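Local coordinates for oxidoreductase, iron/ascorbate family (Shewanella oneidensis, PDB 3ON7), which is probably an iron(II)- and 2-oxoglutarate-dependent oxygenase, possibly one that forms ethene from 2-oxoglutarate and oxidises L-arginine, at the interface of chains A and B. Sequence-based numbering; all coordinates share one arbitrary frame. Chains: chain A/B, Oxidoreductase, iron/ascorbate family.

The interface of chains A and B. Residues chain A 66, 70, 89, 91; chain B 272, 275, 279.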
ATOM      1  N   HIS A  66      -7.162  -4.779   6.605  1.00 19.67           N
ATOM      2  CA  HIS A  66      -7.043  -6.224   6.823  1.00 21.07           C
ATOM      3  C   HIS A  66      -7.481  -6.762   8.193  1.00 20.69           C
ATOM      4  O   HIS A  66      -7.009  -7.817   8.662  1.00 21.07           O
ATOM      5  CB  HIS A  66      -5.627  -6.678   6.411  1.00 21.27           C
ATOM      6  CG  HIS A  66      -5.351  -6.427   4.957  1.00 20.84           C
ATOM      7  ND1 HIS A  66      -4.765  -5.266   4.504  1.00 22.33           N
ATOM      8  CD2 HIS A  66      -5.655  -7.151   3.853  1.00 20.30           C
ATOM      9  CE1 HIS A  66      -4.692  -5.299   3.186  1.00 22.73           C
ATOM     10  NE2 HIS A  66      -5.227  -6.428   2.766  1.00 20.71           N
ATOM     11  N   PHE A  70     -11.125 -13.731   6.744  1.00 20.93           N
ATOM     12  CA  PHE A  70     -10.453 -14.176   5.513  1.00 22.53           C
ATOM     13  C   PHE A  70     -10.900 -15.596   5.178  1.00 24.54           C
ATOM     14  O   PHE A  70     -10.494 -16.542   5.853  1.00 25.79           O
ATOM     15  CB  PHE A  70      -8.933 -14.213   5.715  1.00 21.81           C
ATOM     16  CG  PHE A  70      -8.315 -12.873   5.860  1.00 22.17           C
ATOM     17  CD1 PHE A  70      -8.372 -12.215   7.063  1.00 18.26           C
ATOM     18  CD2 PHE A  70      -7.697 -12.244   4.777  1.00 22.07           C
ATOM     19  CE1 PHE A  70      -7.822 -10.951   7.192  1.00 20.27           C
ATOM     20  CE2 PHE A  70      -7.131 -10.981   4.912  1.00 18.66           C
ATOM     21  CZ  PHE A  70      -7.195 -10.336   6.104  1.00 15.84           C
ATOM     22  N   TYR A  89      -9.314 -17.661   8.407  1.00 24.11           N
ATOM     23  CA  TYR A  89      -8.927 -16.972   9.629  1.00 22.61           C
ATOM     24  C   TYR A  89      -9.569 -15.612   9.838  1.00 21.67           C
ATOM     25  O   TYR A  89     -10.239 -15.089   8.972  1.00 22.49           O
ATOM     26  CB  TYR A  89      -7.404 -16.864   9.727  1.00 22.37           C
ATOM     27  CG  TYR A  89      -6.718 -16.308   8.510  1.00 21.24           C
ATOM     28  CD1 TYR A  89      -6.394 -17.123   7.440  1.00 23.11           C
ATOM     29  CD2 TYR A  89      -6.345 -14.965   8.450  1.00 23.45           C
ATOM     30  CE1 TYR A  89      -5.736 -16.613   6.320  1.00 26.75           C
ATOM     31  CE2 TYR A  89      -5.689 -14.442   7.333  1.00 24.89           C
ATOM     32  CZ  TYR A  89      -5.385 -15.266   6.276  1.00 24.13           C
ATOM     33  OH  TYR A  89      -4.742 -14.763   5.172  1.00 28.28           O
ATOM     34  N   HIS A  91      -8.709 -11.781  11.740  1.00 19.28           N
ATOM     35  CA  HIS A  91      -7.765 -10.867  12.380  1.00 18.22           C
ATOM     36  C   HIS A  91      -8.490  -9.968  13.372  1.00 19.09           C
ATOM     37  O   HIS A  91      -9.300  -9.133  12.987  1.00 19.68           O
ATOM     38  CB  HIS A  91      -7.058 -10.026  11.332  1.00 17.13           C
ATOM     39  CG  HIS A  91      -5.912 -10.725  10.677  1.00 18.43           C
ATOM     40  ND1 HIS A  91      -4.980 -10.070   9.894  1.00 18.80           N
ATOM     41  CD2 HIS A  91      -5.517 -12.020  10.728  1.00 21.28           C
ATOM     42  CE1 HIS A  91      -4.071 -10.935   9.483  1.00 20.78           C
ATOM     43  NE2 HIS A  91      -4.376 -12.125   9.974  1.00 19.32           N
TER
ATOM     44  N   GLU B 272      -0.773 -13.750   1.528  1.00 20.22           N
ATOM     45  CA  GLU B 272      -0.749 -14.522   2.776  1.00 20.53           C
ATOM     46  C   GLU B 272       0.539 -14.291   3.577  1.00 19.82           C
ATOM     47  O   GLU B 272       0.529 -14.289   4.811  1.00 20.69           O
ATOM     48  CB  GLU B 272      -0.869 -16.005   2.447  1.00 22.42           C
ATOM     49  CG  GLU B 272      -1.059 -16.921   3.626  1.00 29.19           C
ATOM     50  CD  GLU B 272      -2.400 -16.728   4.293  1.00 36.39           C
ATOM     51  OE1 GLU B 272      -3.375 -16.290   3.618  1.00 35.59           O
ATOM     52  OE2 GLU B 272      -2.462 -17.022   5.504  1.00 39.65           O
ATOM     53  N   ARG B 275      -0.130 -11.053   5.369  1.00 17.91           N
ATOM     54  CA  ARG B 275      -0.997 -11.269   6.523  1.00 18.52           C
ATOM     55  C   ARG B 275      -0.216 -11.973   7.629  1.00 20.34           C
ATOM     56  O   ARG B 275      -0.385 -11.655   8.811  1.00 20.75           O
ATOM     57  CB  ARG B 275      -2.269 -12.062   6.176  1.00 17.08           C
ATOM     58  CG  ARG B 275      -3.013 -11.593   4.945  1.00 22.59           C
ATOM     59  CD  ARG B 275      -3.681 -10.247   5.075  1.00 23.30           C
ATOM     60  NE  ARG B 275      -2.774  -9.095   5.120  1.00 24.13           N
ATOM     61  CZ  ARG B 275      -2.338  -8.392   4.068  1.00 20.14           C
ATOM     62  NH1 ARG B 275      -2.666  -8.700   2.826  1.00 21.33           N
ATOM     63  NH2 ARG B 275      -1.556  -7.348   4.273  1.00 20.17           N
ATOM     64  N   VAL B 279       1.221  -7.062   8.318  1.00 17.75           N
ATOM     65  CA  VAL B 279       1.211  -5.823   7.550  1.00 18.72           C
ATOM     66  C   VAL B 279      -0.243  -5.355   7.335  1.00 21.38           C
ATOM     67  O   VAL B 279      -1.078  -6.109   6.815  1.00 20.67           O
ATOM     68  CB  VAL B 279       1.842  -6.049   6.176  1.00 18.45           C
ATOM     69  CG1 VAL B 279       1.678  -4.839   5.303  1.00 16.07           C
ATOM     70  CG2 VAL B 279       3.304  -6.454   6.304  1.00 18.42           C
TER
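B:Glu272 and B:Arg275 lie on the C-terminal helix 266-277 of chain B and meet A:Tyr89 and A:His91 of strand 88-92, A:Phe70 of strand 68-70, and A:His66, a loop residue with positive phi. The guanidinium of B:Arg275 lies flat over one face of the A:His66 imidazole, a cation-pi stack with the planes 12° apart. Its CZ is 3.6 Å from the ring centroid. The arginine chain folds about CB-CG (chi2 -69°) and again about CG-CD, which turns the guanidinium onto this ring. The guanidinium is also tied to its own chain: NH2 of B:Arg275 donates to the carbonyl O of B:Val279 at 2.9 Å. That oxygen lies near the guanidinium plane, so the bond should limit rotation of the group. Nearer the backbone, CD of B:Arg275 packs 3.5 Å from CE2 of A:Phe70. CB of B:Arg275 lies 3.9 Å from CE1 of A:His91. An alanine in place of B:Arg275 would probably leave the A:His66 face without its cationic partner and open a gap beside A:Phe70. A:Tyr89 and B:Glu272 meet tip to tip. The phenol OH donates to carboxylate OE1 of B:Glu272 at 2.6 Å, on its syn side but out of plane. Inside chain A, CB of A:Phe70 covers one face of the A:Tyr89 ring and probably helps to position it. The patch and its two-fold twin fasten each C-terminal helix to the other subunit, and may support a biological dimer.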